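Local structure of SYE1 (Shewanella oneidensis, 4AWT) at residues W102-V107 with N184-N189; P324-P329 with T358-Y363. The protein binds FMN and probably uses it to reduce carbon-carbon double bonds with electrons from NADH or NADPH, as other Old Yellow Enzyme relatives do. The protein carries 1 engineered substitution. One frame throughout, in Å; residues are numbered along the deposited sequence. Where two conformers were deposited one is given.

Interaction 1. Residues W102-V107 with N184-N189; sequences WHVGRV and NGYLIN. With BOG (octyl beta-D-glucopyranoside), chain D.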
loop_
_atom_site.group_PDB
_atom_site.type_symbol
_atom_site.label_atom_id
_atom_site.label_comp_id
_atom_site.label_asym_id
_atom_site.label_seq_id
_atom_site.Cartn_x
_atom_site.Cartn_y
_atom_site.Cartn_z
ATOM N N TRP A 102 -5.484 -4.395 -2.569
ATOM C CA TRP A 102 -5.388 -4.883 -1.198
ATOM C C TRP A 102 -6.137 -6.207 -1.007
ATOM O O TRP A 102 -7.316 -6.320 -1.350
ATOM C CB TRP A 102 -5.982 -3.865 -0.230
ATOM C CG TRP A 102 -5.432 -3.867 1.153
ATOM C CD1 TRP A 102 -4.400 -4.566 1.700
ATOM C CD2 TRP A 102 -5.914 -2.994 2.177
ATOM N NE1 TRP A 102 -4.206 -4.170 3.004
ATOM C CE2 TRP A 102 -5.104 -3.197 3.306
ATOM C CE3 TRP A 102 -6.932 -2.034 2.225
ATOM C CZ2 TRP A 102 -5.292 -2.455 4.475
ATOM C CZ3 TRP A 102 -7.084 -1.310 3.388
ATOM C CH2 TRP A 102 -6.299 -1.518 4.461
ATOM N N HIS A 103 -5.469 -7.144 -0.342
ATOM C CA HIS A 103 -6.132 -8.277 0.312
ATOM C C HIS A 103 -5.474 -8.408 1.671
ATOM O O HIS A 103 -4.269 -8.629 1.778
ATOM C CB HIS A 103 -6.027 -9.584 -0.472
ATOM C CG HIS A 103 -6.978 -10.645 0.015
ATOM N ND1 HIS A 103 -7.111 -10.990 1.287
ATOM C CD2 HIS A 103 -7.867 -11.347 -0.726
ATOM C CE1 HIS A 103 -8.038 -11.918 1.362
ATOM N NE2 HIS A 103 -8.523 -12.166 0.153
ATOM N N VAL A 104 -6.280 -8.251 2.724
ATOM C CA VAL A 104 -5.770 -8.254 4.076
ATOM C C VAL A 104 -5.524 -9.631 4.663
ATOM O O VAL A 104 -4.889 -9.742 5.725
ATOM C CB VAL A 104 -6.707 -7.481 5.016
ATOM C CG1 VAL A 104 -6.853 -6.033 4.565
ATOM C CG2 VAL A 104 -8.054 -8.203 5.152
ATOM N N GLY A 105 -6.023 -10.681 4.071
ATOM C CA GLY A 105 -5.918 -12.023 4.605
ATOM C C GLY A 105 -6.508 -12.065 5.967
ATOM O O GLY A 105 -7.660 -11.677 6.210
ATOM N N ARG A 106 -5.713 -12.532 6.954
ATOM C CA ARG A 106 -6.198 -12.734 8.299
ATOM C C ARG A 106 -6.345 -11.478 9.115
ATOM O O ARG A 106 -6.851 -11.539 10.248
ATOM C CB ARG A 106 -5.256 -13.683 9.068
ATOM C CG ARG A 106 -3.940 -13.031 9.432
ATOM C CD ARG A 106 -2.958 -14.056 9.961
ATOM N NE ARG A 106 -1.681 -13.434 10.229
ATOM C CZ ARG A 106 -0.664 -14.037 10.788
ATOM N NH1 ARG A 106 -0.711 -15.311 11.128
ATOM N NH2 ARG A 106 0.469 -13.333 10.977
ATOM N N VAL A 107 -5.906 -10.318 8.597
ATOM C CA VAL A 107 -5.987 -9.070 9.376
ATOM C C VAL A 107 -7.322 -8.412 9.079
ATOM O O VAL A 107 -7.438 -7.454 8.325
ATOM C CB VAL A 107 -4.784 -8.175 9.107
ATOM C CG1 VAL A 107 -4.870 -6.944 9.979
ATOM C CG2 VAL A 107 -3.479 -8.907 9.334
ATOM N N ASN A 184 3.087 -5.110 5.320
ATOM C CA ASN A 184 2.452 -4.782 6.573
ATOM C C ASN A 184 1.509 -5.894 7.058
ATOM O O ASN A 184 0.461 -5.617 7.647
ATOM C CB ASN A 184 1.773 -3.425 6.488
ATOM C CG ASN A 184 2.806 -2.352 6.238
ATOM O OD1 ASN A 184 3.996 -2.585 6.289
ATOM N ND2 ASN A 184 2.344 -1.161 5.951
ATOM N N GLY A 185 1.944 -7.132 6.907
ATOM C CA GLY A 185 1.267 -8.237 7.532
ATOM C C GLY A 185 0.028 -8.729 6.816
ATOM O O GLY A 185 -0.680 -9.583 7.383
ATOM N N TYR A 186 -0.242 -8.258 5.609
ATOM C CA TYR A 186 -1.456 -8.631 4.876
ATOM C C TYR A 186 -1.250 -9.937 4.126
ATOM O O TYR A 186 -0.328 -10.680 4.386
ATOM C CB TYR A 186 -1.967 -7.414 4.098
ATOM C CG TYR A 186 -2.333 -6.297 5.053
ATOM C CD1 TYR A 186 -3.352 -6.453 5.986
ATOM C CD2 TYR A 186 -1.660 -5.086 5.019
ATOM C CE1 TYR A 186 -3.697 -5.451 6.860
ATOM C CE2 TYR A 186 -1.999 -4.073 5.881
ATOM C CZ TYR A 186 -3.003 -4.230 6.812
ATOM O OH TYR A 186 -3.287 -3.204 7.654
ATOM N N LEU A 187 -2.205 -10.313 3.238
ATOM C CA LEU A 187 -2.273 -11.694 2.783
ATOM C C LEU A 187 -0.985 -12.192 2.183
ATOM O O LEU A 187 -0.487 -13.265 2.550
ATOM C CB LEU A 187 -3.400 -11.875 1.755
ATOM C CG LEU A 187 -3.546 -13.322 1.288
ATOM C CD1 LEU A 187 -3.936 -14.280 2.388
ATOM C CD2 LEU A 187 -4.547 -13.376 0.134
ATOM N N ILE A 188 -0.441 -11.472 1.205
ATOM C CA ILE A 188 0.769 -11.983 0.561
ATOM C C ILE A 188 1.904 -12.091 1.572
ATOM O O ILE A 188 2.695 -13.044 1.555
ATOM C CB ILE A 188 1.124 -11.178 -0.689
ATOM C CG1 ILE A 188 -0.049 -11.260 -1.703
ATOM C CG2 ILE A 188 2.423 -11.665 -1.305
ATOM C CD1 ILE A 188 0.113 -10.390 -2.861
ATOM N N ASN A 189 1.993 -11.103 2.469
ATOM C CA ASN A 189 3.002 -11.127 3.507
ATOM C C ASN A 189 2.844 -12.316 4.438
ATOM O O ASN A 189 3.856 -12.804 4.982
ATOM C CB ASN A 189 2.956 -9.765 4.195
ATOM C CG ASN A 189 4.119 -9.344 5.050
ATOM O OD1 ASN A 189 4.151 -8.163 5.436
ATOM N ND2 ASN A 189 5.075 -10.210 5.304
HETATM C C1 BOG D . -4.121 0.681 10.403
HETATM O O1 BOG D . -4.294 1.544 11.493
HETATM C C2 BOG D . -4.718 1.225 9.144
HETATM O O2 BOG D . -6.122 1.335 9.237
HETATM C C3 BOG D . -4.433 0.335 7.924
HETATM O O3 BOG D . -4.803 0.990 6.742
HETATM C C4 BOG D . -2.915 0.123 7.846
HETATM O O4 BOG D . -2.643 -0.744 6.797
HETATM C C5 BOG D . -2.337 -0.391 9.159
HETATM O O5 BOG D . -2.681 0.561 10.146
HETATM C C6 BOG D . -0.840 -0.556 9.094
HETATM O O6 BOG D . -0.462 -1.120 10.337
HETATM C "C1'" BOG D . -4.288 0.914 12.752
HETATM C "C2'" BOG D . -4.652 1.816 13.928
HETATM C "C3'" BOG D . -3.944 3.136 13.933
HETATM C "C4'" BOG D . -3.886 3.992 15.193
HETATM C "C5'" BOG D . -4.544 5.337 14.871
HETATM C "C6'" BOG D . -5.869 5.481 15.622
HETATM C "C7'" BOG D . -6.533 6.824 15.266
HETATM C "C8'" BOG D . -7.480 7.140 16.416
HETATM O O HOH W 1 -1.665 -8.866 0.626
HETATM O O HOH W 2 -0.603 -10.801 9.896
#
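The indole of Trp-102 meets the ring of Tyr-186 edge on. NE1 of Trp-102 lies over one face of that ring, 3.4 Å from CD2 of Tyr-186. The five-membered ring and the phenol are nearly perpendicular, at 88°, a T-shaped stack. CG of Tyr-186 is anti to the carbonyl carbon (chi1 -62°), which sets the ring against Trp-102 and two valines. CB of Val-104 is 3.6 Å from CD1 of Tyr-186. Val-107 adds CG1, 3.7 Å from CE1 of Tyr-186. OH of Tyr-186 hydrogen-bonds O4 of the octyl glucoside at 2.7 Å, and also the hydroxyl of Tyr-68. An alanine in place of Tyr-186 would probably leave the sugar O4 and the Tyr-68 hydroxyl without this partner and open a gap beside Trp-102 and the two valines.

Leu-187 packs on His-103, next to Trp-102 in the chain. Its CD2 sits over the His-103 ring, 3.7 Å from the centroid, a CH-pi contact. The fold is a TIM barrel. One segment starts on the last residue of strand 96-102 and the other lies just after strand 177-181. Asn-184 touches FMN, so this end of the barrel borders the flavin site.

The backbones are joined by one direct hydrogen bond, from Leu-187 N to His-103 O, at 3.0 Å and 164°. A water bonded to Ile-188 N also lies at hydrogen-bonding distance from that oxygen. The His-103 ring is fixed from within its own loop: Gly-105 N donates to ND1 at 3.0 Å, in the ring plane. Gly-105 has positive phi in a type II' turn, and a CB would clash with Leu-187 CD1. Farther out, a second water links Arg-106 NE to Gly-185 O.

Interaction 2. Residues P324-P329 with T358-Y363; sequences PFIANP and TDYPTY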
loop_
_atom_site.group_PDB
_atom_site.type_symbol
_atom_site.label_atom_id
_atom_site.label_comp_id
_atom_site.label_asym_id
_atom_site.label_seq_id
_atom_site.Cartn_x
_atom_site.Cartn_y
_atom_site.Cartn_z
ATOM N N PRO A 324 2.940 13.080 7.355
ATOM C CA PRO A 324 3.009 14.501 7.001
ATOM C C PRO A 324 2.079 14.892 5.856
ATOM O O PRO A 324 1.614 16.021 5.814
ATOM C CB PRO A 324 4.477 14.702 6.609
ATOM C CG PRO A 324 5.209 13.656 7.459
ATOM C CD PRO A 324 4.285 12.447 7.391
ATOM N N PHE A 325 1.807 13.980 4.910
ATOM C CA PHE A 325 0.879 14.325 3.832
ATOM C C PHE A 325 -0.562 14.423 4.292
ATOM O O PHE A 325 -1.362 15.087 3.668
ATOM C CB PHE A 325 1.003 13.332 2.660
ATOM C CG PHE A 325 1.540 13.941 1.392
ATOM C CD1 PHE A 325 0.984 15.093 0.876
ATOM C CD2 PHE A 325 2.612 13.361 0.739
ATOM C CE1 PHE A 325 1.445 15.647 -0.295
ATOM C CE2 PHE A 325 3.082 13.908 -0.453
ATOM C CZ PHE A 325 2.490 15.055 -0.960
ATOM N N ILE A 326 -0.920 13.770 5.394
ATOM C CA ILE A 326 -2.287 13.918 5.859
ATOM C C ILE A 326 -2.565 15.369 6.213
ATOM O O ILE A 326 -3.591 15.908 5.830
ATOM C CB ILE A 326 -2.497 12.977 7.041
ATOM C CG1 ILE A 326 -2.420 11.540 6.517
ATOM C CG2 ILE A 326 -3.772 13.268 7.821
ATOM C CD1 ILE A 326 -2.494 10.545 7.673
ATOM N N ALA A 327 -1.641 15.990 6.938
ATOM C CA ALA A 327 -1.857 17.308 7.488
ATOM C C ALA A 327 -1.323 18.456 6.630
ATOM O O ALA A 327 -1.586 19.605 6.944
ATOM C CB ALA A 327 -1.243 17.396 8.880
ATOM N N ASN A 328 -0.590 18.151 5.579
ATOM C CA ASN A 328 0.081 19.159 4.772
ATOM C C ASN A 328 -0.209 18.853 3.312
ATOM O O ASN A 328 0.509 18.113 2.664
ATOM C CB ASN A 328 1.592 19.167 5.011
ATOM C CG ASN A 328 1.898 19.507 6.462
ATOM O OD1 ASN A 328 1.956 20.680 6.820
ATOM N ND2 ASN A 328 2.042 18.469 7.274
ATOM N N PRO A 329 -1.320 19.402 2.765
ATOM C CA PRO A 329 -1.645 19.084 1.378
ATOM C C PRO A 329 -0.559 19.520 0.412
ATOM O O PRO A 329 -0.333 18.902 -0.622
ATOM C CB PRO A 329 -2.978 19.798 1.142
ATOM C CG PRO A 329 -2.995 20.920 2.166
ATOM C CD PRO A 329 -2.319 20.310 3.377
ATOM N N THR A 358 -10.083 17.096 4.179
ATOM C CA THR A 358 -9.902 18.097 3.170
ATOM C C THR A 358 -9.761 19.516 3.700
ATOM O O THR A 358 -9.618 20.457 2.924
ATOM C CB THR A 358 -11.054 18.100 2.138
ATOM O OG1 THR A 358 -12.253 18.293 2.882
ATOM C CG2 THR A 358 -11.118 16.802 1.389
ATOM N N ASP A 359 -9.766 19.675 5.029
ATOM C CA ASP A 359 -9.747 20.997 5.653
ATOM C C ASP A 359 -8.441 21.307 6.338
ATOM O O ASP A 359 -8.377 22.279 7.099
ATOM C CB ASP A 359 -10.943 21.202 6.575
ATOM C CG ASP A 359 -10.981 20.291 7.745
ATOM O OD1 ASP A 359 -10.135 19.402 7.837
ATOM O OD2 ASP A 359 -11.929 20.454 8.583
ATOM N N TYR A 360 -7.356 20.578 6.062
ATOM C CA TYR A 360 -6.036 21.011 6.422
ATOM C C TYR A 360 -5.593 22.070 5.423
ATOM O O TYR A 360 -5.546 21.763 4.221
ATOM C CB TYR A 360 -5.051 19.884 6.461
ATOM C CG TYR A 360 -5.193 18.879 7.560
ATOM C CD1 TYR A 360 -4.648 19.105 8.818
ATOM C CD2 TYR A 360 -5.847 17.669 7.359
ATOM C CE1 TYR A 360 -4.715 18.157 9.824
ATOM C CE2 TYR A 360 -5.948 16.732 8.361
ATOM C CZ TYR A 360 -5.376 16.975 9.585
ATOM O OH TYR A 360 -5.404 16.039 10.602
ATOM N N PRO A 361 -5.295 23.286 5.829
ATOM C CA PRO A 361 -4.942 24.323 4.829
ATOM C C PRO A 361 -3.568 24.184 4.247
ATOM O O PRO A 361 -2.660 23.557 4.816
ATOM C CB PRO A 361 -5.064 25.618 5.610
ATOM C CG PRO A 361 -4.923 25.251 6.947
ATOM C CD PRO A 361 -5.363 23.828 7.187
ATOM N N THR A 362 -3.399 24.818 3.094
ATOM C CA THR A 362 -2.062 25.088 2.619
ATOM C C THR A 362 -1.382 26.116 3.499
ATOM O O THR A 362 -2.008 26.844 4.266
ATOM C CB THR A 362 -2.092 25.555 1.154
ATOM O OG1 THR A 362 -2.877 26.743 1.085
ATOM C CG2 THR A 362 -2.700 24.485 0.244
ATOM N N TYR A 363 -0.054 26.159 3.388
ATOM C CA TYR A 363 0.740 27.029 4.254
ATOM C C TYR A 363 0.463 28.487 3.927
ATOM O O TYR A 363 0.451 28.903 2.762
ATOM C CB TYR A 363 2.228 26.733 4.018
ATOM C CG TYR A 363 3.107 27.604 4.903
ATOM C CD1 TYR A 363 3.141 27.393 6.276
ATOM C CD2 TYR A 363 3.842 28.651 4.387
ATOM C CE1 TYR A 363 3.896 28.178 7.091
ATOM C CE2 TYR A 363 4.613 29.458 5.201
ATOM C CZ TYR A 363 4.635 29.210 6.554
ATOM O OH TYR A 363 5.402 29.982 7.374
HETATM O O HOH W 3 -2.394 22.221 7.269
#
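The end of helix 323-327 runs past an irregular segment near the C-terminus, with the CA atoms of Ala-327 and Tyr-360 5.7 Å apart. This short helix follows strand 318-320, the last strand of the TIM barrel, and Pro-324 and Ile-326 touch FMN. Asn-328 is the first residue to leave helical geometry. Its ND2 donates back to Pro-324 O at 2.9 Å, on a carbonyl lone pair. Segment 358-363 belongs to the tail that wraps back over this helix end.

Tyr-360 buries more surface than any other residue here. Its CG stands anti to the carbonyl carbon (chi1 -70°), and one ring face lies on the helix backbone. CA of Ala-327 sits 3.6 Å from the ring centroid, a CH-pi contact 15° off the normal. CB of Ala-327 reaches CE1 of Tyr-360. Ile-326, in the conformer given, lies alongside the ring and offers CG2 to CE2 of Tyr-360 at 4.1 Å. Beyond the ring, the Tyr-360 hydroxyl is hydrogen-bonded to Val-345 N.

Pro-329 packs against the backbone of Tyr-360 and Pro-361. Its CG is 3.4 Å from Tyr-360 O, and its CD packs near Pro-361 O. Thr-362 touches the same proline through CG2. The polar link between the two backbones is a water. It donates to Ala-327 O and to Pro-361 O, 2.8 Å from each oxygen.

Overall arrangement
Interaction 1 comes first along the chain, and interaction 2 lies wholly after it. Their centres are 29 Å apart, their nearest atoms about 13 Å, and they lie on opposite sides of the chain's centre. Both border one eight-stranded parallel barrel. Interaction 1 joins segments at or just after the ends of strands 96-102 and 177-181, the third and fourth. Interaction 2 sits after strand 318-320, the eighth, where the C-terminal tail covers helix 323-327. The two regions thus border the flavin site from different parts of the barrel, although the two contacts do not touch each other.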